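Local coordinates for protein aldehyde dehydrogenase 12 (Zea mays, PDB 6D97) that catalyses the NAD+-dependent oxidation of L-glutamate gamma-semialdehyde to glutamate, the last step of proline catabolism in plants, at residues 302-307 / 471-476; 315-320 / 354-359. All coordinates share one frame; numbering follows the deposited sequence.

Interaction 1 of 2, residues 302-307 / 471-476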
ATOM      1  N   LEU A 302     -19.299   7.535 -28.034  1.00 34.42           N
ATOM      2  CA  LEU A 302     -20.308   8.441 -27.508  1.00 30.61           C
ATOM      3  C   LEU A 302     -21.503   7.622 -27.038  1.00 33.07           C
ATOM      4  O   LEU A 302     -22.039   6.805 -27.795  1.00 38.60           O
ATOM      5  CB  LEU A 302     -20.748   9.454 -28.565  1.00 32.23           C
ATOM      6  CG  LEU A 302     -19.706  10.299 -29.303  1.00 32.53           C
ATOM      7  CD1 LEU A 302     -20.409  11.266 -30.244  1.00 35.20           C
ATOM      8  CD2 LEU A 302     -18.802  11.054 -28.343  1.00 32.64           C
ATOM      9  N   GLY A 303     -21.910   7.836 -25.792  1.00 29.70           N
ATOM     10  CA  GLY A 303     -23.051   7.146 -25.248  1.00 31.96           C
ATOM     11  C   GLY A 303     -24.356   7.725 -25.746  1.00 35.00           C
ATOM     12  O   GLY A 303     -24.401   8.653 -26.565  1.00 36.90           O
ATOM     13  N   PRO A 304     -25.462   7.169 -25.243  1.00 37.30           N
ATOM     14  CA  PRO A 304     -26.782   7.620 -25.706  1.00 42.09           C
ATOM     15  C   PRO A 304     -27.216   8.965 -25.147  1.00 37.04           C
ATOM     16  O   PRO A 304     -28.089   9.606 -25.745  1.00 39.63           O
ATOM     17  CB  PRO A 304     -27.716   6.502 -25.227  1.00 32.34           C
ATOM     18  CG  PRO A 304     -27.048   5.979 -24.001  1.00 34.66           C
ATOM     19  CD  PRO A 304     -25.561   6.096 -24.239  1.00 37.17           C
ATOM     20  N   ASP A 305     -26.643   9.417 -24.033  1.00 35.31           N
ATOM     21  CA  ASP A 305     -27.118  10.625 -23.356  1.00 36.75           C
ATOM     22  C   ASP A 305     -26.424  11.847 -23.946  1.00 33.05           C
ATOM     23  O   ASP A 305     -25.329  12.233 -23.533  1.00 41.72           O
ATOM     24  CB  ASP A 305     -26.894  10.514 -21.852  1.00 34.68           C
ATOM     25  CG  ASP A 305     -25.496  10.044 -21.507  1.00 48.11           C
ATOM     26  OD1 ASP A 305     -24.933   9.233 -22.273  1.00 47.59           O
ATOM     27  OD2 ASP A 305     -24.955  10.497 -20.477  1.00 46.33           O
ATOM     28  N   VAL A 306     -27.089  12.483 -24.912  1.00 33.88           N
ATOM     29  CA  VAL A 306     -26.520  13.641 -25.592  1.00 35.96           C
ATOM     30  C   VAL A 306     -26.585  14.860 -24.683  1.00 43.08           C
ATOM     31  O   VAL A 306     -27.650  15.200 -24.149  1.00 48.77           O
ATOM     32  CB  VAL A 306     -27.259  13.903 -26.913  1.00 39.08           C
ATOM     33  CG1 VAL A 306     -26.654  15.105 -27.631  1.00 38.38           C
ATOM     34  CG2 VAL A 306     -27.225  12.667 -27.792  1.00 41.99           C
ATOM     35  N   GLN A 307     -25.448  15.536 -24.519  1.00 42.74           N
ATOM     36  CA  GLN A 307     -25.362  16.755 -23.721  1.00 41.80           C
ATOM     37  C   GLN A 307     -23.986  17.375 -23.918  1.00 39.65           C
ATOM     38  O   GLN A 307     -23.054  16.718 -24.394  1.00 40.33           O
ATOM     39  CB  GLN A 307     -25.609  16.482 -22.234  1.00 37.38           C
ATOM     40  CG  GLN A 307     -24.590  15.555 -21.608  1.00 36.60           C
ATOM     41  CD  GLN A 307     -24.993  15.098 -20.224  1.00 53.19           C
ATOM     42  OE1 GLN A 307     -25.517  13.998 -20.053  1.00 62.94           O
ATOM     43  NE2 GLN A 307     -24.749  15.939 -19.226  1.00 56.45           N
ATOM     44  N   PRO A 471     -24.053   5.618 -15.617  1.00 34.69           N
ATOM     45  CA  PRO A 471     -23.166   4.638 -14.963  1.00 26.50           C
ATOM     46  C   PRO A 471     -23.347   3.210 -15.456  1.00 29.29           C
ATOM     47  O   PRO A 471     -22.382   2.434 -15.441  1.00 31.33           O
ATOM     48  CB  PRO A 471     -23.532   4.775 -13.478  1.00 26.52           C
ATOM     49  CG  PRO A 471     -24.906   5.347 -13.473  1.00 36.70           C
ATOM     50  CD  PRO A 471     -24.974   6.256 -14.663  1.00 36.18           C
ATOM     51  N   LEU A 472     -24.554   2.834 -15.886  1.00 26.01           N
ATOM     52  CA  LEU A 472     -24.757   1.486 -16.411  1.00 31.37           C
ATOM     53  C   LEU A 472     -24.081   1.317 -17.767  1.00 30.23           C
ATOM     54  O   LEU A 472     -23.542   0.245 -18.067  1.00 34.50           O
ATOM     55  CB  LEU A 472     -26.251   1.176 -16.510  1.00 27.62           C
ATOM     56  CG  LEU A 472     -27.100   1.415 -15.258  1.00 33.63           C
ATOM     57  CD1 LEU A 472     -28.540   1.011 -15.526  1.00 29.47           C
ATOM     58  CD2 LEU A 472     -26.556   0.678 -14.039  1.00 27.63           C
ATOM     59  N   PHE A 473     -24.101   2.361 -18.598  1.00 28.02           N
ATOM     60  CA  PHE A 473     -23.405   2.313 -19.880  1.00 29.69           C
ATOM     61  C   PHE A 473     -21.896   2.305 -19.674  1.00 32.93           C
ATOM     62  O   PHE A 473     -21.176   1.517 -20.298  1.00 32.12           O
ATOM     63  CB  PHE A 473     -23.828   3.503 -20.743  1.00 27.54           C
ATOM     64  CG  PHE A 473     -23.201   3.526 -22.109  1.00 29.80           C
ATOM     65  CD1 PHE A 473     -23.766   2.816 -23.156  1.00 28.28           C
ATOM     66  CD2 PHE A 473     -22.055   4.271 -22.351  1.00 28.04           C
ATOM     67  CE1 PHE A 473     -23.197   2.843 -24.419  1.00 27.52           C
ATOM     68  CE2 PHE A 473     -21.482   4.304 -23.612  1.00 26.30           C
ATOM     69  CZ  PHE A 473     -22.054   3.589 -24.647  1.00 27.08           C
ATOM     70  N   LEU A 474     -21.405   3.175 -18.786  1.00 25.37           N
ATOM     71  CA  LEU A 474     -19.971   3.263 -18.534  1.00 28.09           C
ATOM     72  C   LEU A 474     -19.420   1.938 -18.020  1.00 29.99           C
ATOM     73  O   LEU A 474     -18.440   1.413 -18.559  1.00 28.32           O
ATOM     74  CB  LEU A 474     -19.676   4.391 -17.542  1.00 25.31           C
ATOM     75  CG  LEU A 474     -19.833   5.834 -18.027  1.00 34.56           C
ATOM     76  CD1 LEU A 474     -19.519   6.798 -16.899  1.00 26.78           C
ATOM     77  CD2 LEU A 474     -18.931   6.105 -19.221  1.00 32.53           C
ATOM     78  N   GLN A 475     -20.050   1.372 -16.987  1.00 27.85           N
ATOM     79  CA  GLN A 475     -19.530   0.139 -16.405  1.00 27.99           C
ATOM     80  C   GLN A 475     -19.651  -1.037 -17.366  1.00 24.50           C
ATOM     81  O   GLN A 475     -18.846  -1.975 -17.301  1.00 32.42           O
ATOM     82  CB  GLN A 475     -20.244  -0.162 -15.087  1.00 28.45           C
ATOM     83  CG  GLN A 475     -21.622  -0.777 -15.231  1.00 24.17           C
ATOM     84  CD  GLN A 475     -22.317  -0.942 -13.895  1.00 26.53           C
ATOM     85  OE1 GLN A 475     -21.800  -0.526 -12.862  1.00 29.58           O
ATOM     86  NE2 GLN A 475     -23.500  -1.543 -13.912  1.00 25.51           N
ATOM     87  N   ASP A 476     -20.634  -1.003 -18.269  1.00 26.89           N
ATOM     88  CA  ASP A 476     -20.747  -2.050 -19.279  1.00 31.32           C
ATOM     89  C   ASP A 476     -19.611  -1.953 -20.289  1.00 30.75           C
ATOM     90  O   ASP A 476     -18.954  -2.954 -20.598  1.00 31.10           O
ATOM     91  CB  ASP A 476     -22.105  -1.958 -19.977  1.00 33.70           C
ATOM     92  CG  ASP A 476     -22.358  -3.118 -20.917  1.00 50.23           C
ATOM     93  OD1 ASP A 476     -22.086  -4.269 -20.522  1.00 52.14           O
ATOM     94  OD2 ASP A 476     -22.846  -2.888 -22.042  1.00 64.07           O
TER

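Interaction 2 of 2, residues 315-320 / 354-359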
ATOM      1  N   VAL A 315     -13.430  18.792 -27.519  1.00 31.31           N
ATOM      2  CA  VAL A 315     -12.522  17.723 -27.121  1.00 32.73           C
ATOM      3  C   VAL A 315     -12.241  16.798 -28.295  1.00 32.19           C
ATOM      4  O   VAL A 315     -11.116  16.313 -28.468  1.00 30.78           O
ATOM      5  CB  VAL A 315     -13.103  16.956 -25.921  1.00 31.59           C
ATOM      6  CG1 VAL A 315     -12.217  15.783 -25.572  1.00 24.62           C
ATOM      7  CG2 VAL A 315     -13.246  17.885 -24.738  1.00 24.59           C
ATOM      8  N   CYS A 316     -13.257  16.546 -29.124  1.00 31.53           N
ATOM      9  CA  CYS A 316     -13.054  15.736 -30.320  1.00 34.02           C
ATOM     10  C   CYS A 316     -12.037  16.380 -31.255  1.00 32.36           C
ATOM     11  O   CYS A 316     -11.169  15.695 -31.807  1.00 27.71           O
ATOM     12  CB  CYS A 316     -14.386  15.520 -31.039  1.00 32.79           C
ATOM     13  SG  CYS A 316     -15.413  14.182 -30.380  1.00 36.73           S
ATOM     14  N   ASP A 317     -12.119  17.700 -31.436  1.00 26.10           N
ATOM     15  CA  ASP A 317     -11.174  18.379 -32.317  1.00 26.53           C
ATOM     16  C   ASP A 317      -9.767  18.368 -31.734  1.00 25.47           C
ATOM     17  O   ASP A 317      -8.789  18.153 -32.460  1.00 28.47           O
ATOM     18  CB  ASP A 317     -11.634  19.813 -32.577  1.00 25.85           C
ATOM     19  CG  ASP A 317     -10.621  20.613 -33.379  1.00 29.62           C
ATOM     20  OD1 ASP A 317     -10.533  20.394 -34.607  1.00 30.35           O
ATOM     21  OD2 ASP A 317      -9.906  21.446 -32.778  1.00 28.82           O
ATOM     22  N   GLN A 318      -9.641  18.608 -30.427  1.00 29.67           N
ATOM     23  CA  GLN A 318      -8.321  18.600 -29.809  1.00 34.16           C
ATOM     24  C   GLN A 318      -7.745  17.193 -29.771  1.00 33.98           C
ATOM     25  O   GLN A 318      -6.548  17.001 -30.013  1.00 29.66           O
ATOM     26  CB  GLN A 318      -8.391  19.193 -28.402  1.00 32.34           C
ATOM     27  CG  GLN A 318      -8.686  20.684 -28.379  1.00 33.34           C
ATOM     28  CD  GLN A 318      -7.526  21.524 -28.890  1.00 32.19           C
ATOM     29  OE1 GLN A 318      -7.724  22.515 -29.591  1.00 31.12           O
ATOM     30  NE2 GLN A 318      -6.310  21.135 -28.534  1.00 26.21           N
ATOM     31  N   ASP A 319      -8.583  16.196 -29.476  1.00 32.95           N
ATOM     32  CA  ASP A 319      -8.099  14.821 -29.412  1.00 34.07           C
ATOM     33  C   ASP A 319      -7.592  14.360 -30.769  1.00 31.81           C
ATOM     34  O   ASP A 319      -6.530  13.738 -30.870  1.00 30.06           O
ATOM     35  CB  ASP A 319      -9.201  13.888 -28.916  1.00 35.40           C
ATOM     36  CG  ASP A 319      -9.345  13.905 -27.412  1.00 34.63           C
ATOM     37  OD1 ASP A 319      -8.381  14.293 -26.720  1.00 33.14           O
ATOM     38  OD2 ASP A 319     -10.428  13.519 -26.926  1.00 37.51           O
ATOM     39  N   ALA A 320      -8.335  14.669 -31.830  1.00 25.48           N
ATOM     40  CA  ALA A 320      -7.992  14.140 -33.143  1.00 25.68           C
ATOM     41  C   ALA A 320      -6.889  14.939 -33.824  1.00 28.00           C
ATOM     42  O   ALA A 320      -6.103  14.366 -34.588  1.00 33.26           O
ATOM     43  CB  ALA A 320      -9.234  14.099 -34.033  1.00 25.94           C
ATOM     44  N   GLU A 354     -11.581  23.547 -39.306  1.00 35.05           N
ATOM     45  CA  GLU A 354     -11.270  24.510 -40.358  1.00 43.28           C
ATOM     46  C   GLU A 354     -10.668  25.806 -39.836  1.00 40.71           C
ATOM     47  O   GLU A 354     -10.195  26.611 -40.644  1.00 44.31           O
ATOM     48  CB  GLU A 354     -12.527  24.817 -41.177  1.00 44.03           C
ATOM     49  CG  GLU A 354     -12.942  23.663 -42.078  1.00 45.43           C
ATOM     50  CD  GLU A 354     -14.411  23.692 -42.450  1.00 53.99           C
ATOM     51  OE1 GLU A 354     -14.790  22.971 -43.401  1.00 47.87           O
ATOM     52  OE2 GLU A 354     -15.183  24.425 -41.796  1.00 67.12           O
ATOM     53  N   ARG A 355     -10.675  26.035 -38.525  1.00 31.82           N
ATOM     54  CA  ARG A 355      -9.936  27.155 -37.962  1.00 39.42           C
ATOM     55  C   ARG A 355      -8.509  26.776 -37.586  1.00 39.26           C
ATOM     56  O   ARG A 355      -7.769  27.625 -37.078  1.00 39.49           O
ATOM     57  CB  ARG A 355     -10.668  27.733 -36.743  1.00 34.21           C
ATOM     58  CG  ARG A 355     -10.908  26.749 -35.628  1.00 29.97           C
ATOM     59  CD  ARG A 355     -11.309  27.464 -34.348  1.00 31.61           C
ATOM     60  NE  ARG A 355     -11.085  26.627 -33.171  1.00 36.25           N
ATOM     61  CZ  ARG A 355     -11.306  27.010 -31.917  1.00 39.16           C
ATOM     62  NH1 ARG A 355     -11.759  28.231 -31.664  1.00 35.96           N
ATOM     63  NH2 ARG A 355     -11.072  26.170 -30.916  1.00 35.30           N
ATOM     64  N   ARG A 356      -8.104  25.531 -37.828  1.00 36.42           N
ATOM     65  CA  ARG A 356      -6.718  25.131 -37.642  1.00 39.82           C
ATOM     66  C   ARG A 356      -5.889  25.581 -38.836  1.00 38.63           C
ATOM     67  O   ARG A 356      -6.323  25.472 -39.986  1.00 36.40           O
ATOM     68  CB  ARG A 356      -6.624  23.617 -37.460  1.00 34.37           C
ATOM     69  CG  ARG A 356      -7.481  23.141 -36.307  1.00 38.37           C
ATOM     70  CD  ARG A 356      -7.153  21.722 -35.862  1.00 38.25           C
ATOM     71  NE  ARG A 356      -7.597  21.511 -34.485  1.00 28.44           N
ATOM     72  CZ  ARG A 356      -6.793  21.501 -33.425  1.00 25.77           C
ATOM     73  NH1 ARG A 356      -5.484  21.668 -33.582  1.00 25.13           N
ATOM     74  NH2 ARG A 356      -7.300  21.322 -32.209  1.00 24.85           N
ATOM     75  N   LYS A 357      -4.698  26.107 -38.560  1.00 37.28           N
ATOM     76  CA  LYS A 357      -3.898  26.701 -39.619  1.00 37.06           C
ATOM     77  C   LYS A 357      -2.415  26.536 -39.325  1.00 39.91           C
ATOM     78  O   LYS A 357      -1.995  26.337 -38.183  1.00 35.02           O
ATOM     79  CB  LYS A 357      -4.236  28.182 -39.817  1.00 40.54           C
ATOM     80  CG  LYS A 357      -4.323  28.980 -38.539  1.00 45.21           C
ATOM     81  CD  LYS A 357      -5.640  29.723 -38.494  1.00 60.92           C
ATOM     82  CE  LYS A 357      -5.651  30.784 -37.413  1.00 63.94           C
ATOM     83  NZ  LYS A 357      -6.824  31.682 -37.590  1.00 63.94           N
ATOM     84  N   LEU A 358      -1.625  26.644 -40.395  1.00 39.64           N
ATOM     85  CA  LEU A 358      -0.188  26.406 -40.314  1.00 38.27           C
ATOM     86  C   LEU A 358       0.516  27.470 -39.480  1.00 40.49           C
ATOM     87  O   LEU A 358       1.487  27.168 -38.775  1.00 41.01           O
ATOM     88  CB  LEU A 358       0.399  26.365 -41.724  1.00 33.80           C
ATOM     89  CG  LEU A 358       1.859  25.950 -41.875  1.00 36.84           C
ATOM     90  CD1 LEU A 358       2.011  24.504 -41.458  1.00 32.99           C
ATOM     91  CD2 LEU A 358       2.321  26.152 -43.307  1.00 32.89           C
ATOM     92  N   GLU A 359       0.042  28.717 -39.544  1.00 40.23           N
ATOM     93  CA  GLU A 359       0.831  29.835 -39.027  1.00 39.40           C
ATOM     94  C   GLU A 359       0.982  29.793 -37.510  1.00 39.08           C
ATOM     95  O   GLU A 359       1.959  30.332 -36.977  1.00 38.67           O
ATOM     96  CB  GLU A 359       0.222  31.167 -39.470  1.00 39.19           C
ATOM     97  CG  GLU A 359       0.474  31.519 -40.939  1.00 50.47           C
ATOM     98  CD  GLU A 359      -0.627  31.030 -41.866  1.00 59.09           C
ATOM     99  OE1 GLU A 359      -0.799  31.619 -42.958  1.00 64.55           O
ATOM    100  OE2 GLU A 359      -1.331  30.064 -41.496  1.00 55.14           O
TER
HETATM  101  O   HOH W   1      -9.891  24.156 -33.708  1.00 30.99           O
HETATM  102  O   HOH W   2     -10.286  23.400 -30.750  1.00 34.84           O

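Interaction 1 of 2, residues 302-307 / 471-476
F473 and P304 meet in a CH-pi contact that joins two adjacent connections of the mixed seven-stranded sheet in the catalytic domain of the aldehyde dehydrogenase fold. The loop 302-307 leaves the end of strand 298-302, while F473 belongs to helix 471-479, which lies in the beta-alpha-beta crossover between the neighbouring parallel strands 463-467 and 485-488. CG of F473 stands anti to the backbone N (chi1 -178°), which carries the ring off the first turn of the helix and across to the loop. With chi2 at 85°, one ring face is offered to the proline. CD of P304 lies over that face, 4.0 Å from the ring centroid and only 13° off its normal, with CD1 of F473 its nearest ring atom at 3.9 Å. Proline suits this place because its CD hydrogens, next to the ring nitrogen, are slightly polarised and well matched to a pi cloud. The two side chains run past one another in opposite directions, and the proline meets the ring through its CD alone, set toward the rim of the face. Around it, F473 also packs on I466 and L448, and P304 on H337.

The loop is held separately: the backbone of G303 is hydrogen-bonded to V467, and the D305 carboxylate accepts hydrogen bonds from S468 OG and N469 N, tying the loop to the residues leading into the helix. On another side of the helix, Q475 bonds to R181 and G535 of the second subunit. Glycine fits at 303 because a beta carbon there would crowd both the phenylalanine ring and P304 CD; as it is, CA of G303 already lies 3.6 Å from CE2 of F473.

Interaction 2 of 2, residues 315-320 / 354-359
D317 and R356 approach from opposite directions and join as a side-on salt bridge, in which the arginine presents NE and NH2 rather than its two terminal nitrogens. The contact links helix 309-321 of the catalytic domain to the loop following helix 345-354. With chi1 at 174°, the D317 side chain points its CG away from the backbone N and carries the carboxylate off the helix, and the extended R356 chain from CG to NE spans the gap. The carboxylate and guanidinium planes are inclined by 40°, so the pairing is not flat. Both acceptors lie near the guanidinium plane, yet NH2 reaches OD2 from above the carboxylate plane at 2.7 Å. NE meets OD1 at 3.1 Å on the syn side, the straighter of its two bonds (156°), and also makes a more bent one to OD2 at 2.9 Å, so OD2 takes two donors from one face of its plane.

Two waters reach OD2 as well, bridging it to NE and NH2 of R355, whose guanidinium holds both at its edge. Q318 leans in with OE1 2.9 Å from NH2 of R356, and its NE2 bonds to T547 of the fourth subunit. NH1 of R356 reaches T362 O and, on the fourth subunit, T547 O. Arginine suits this place because one planar cation can serve partners along several edges. A leucine here would probably leave the D317 carboxylate buried without its countercharge and strip T362 O and the fourth subunit's T547 O of a donor. The nearby positive charges of R356 and R355 would be expected to favour the ionised form of D317, making an otherwise costly buried carboxylate tolerable.

Interaction 2 is nested within the chain loop closed by interaction 1: strand 298-302 runs into the loop 302-307, which leads on to helix 309-321, whose later part carries 315-320. Their centres are about 26 Å apart and their nearest atoms about 5 Å, so the two do not touch. They differ in chemistry, one being an aromatic packing contact and the other a charged, water-bridged junction. Both belong to the catalytic domain but lie away from the bound NAD. They also face different neighbours: the helix of interaction 1 meets the second and third subunits, whereas interaction 2 receives the C-terminal residues of the fourth.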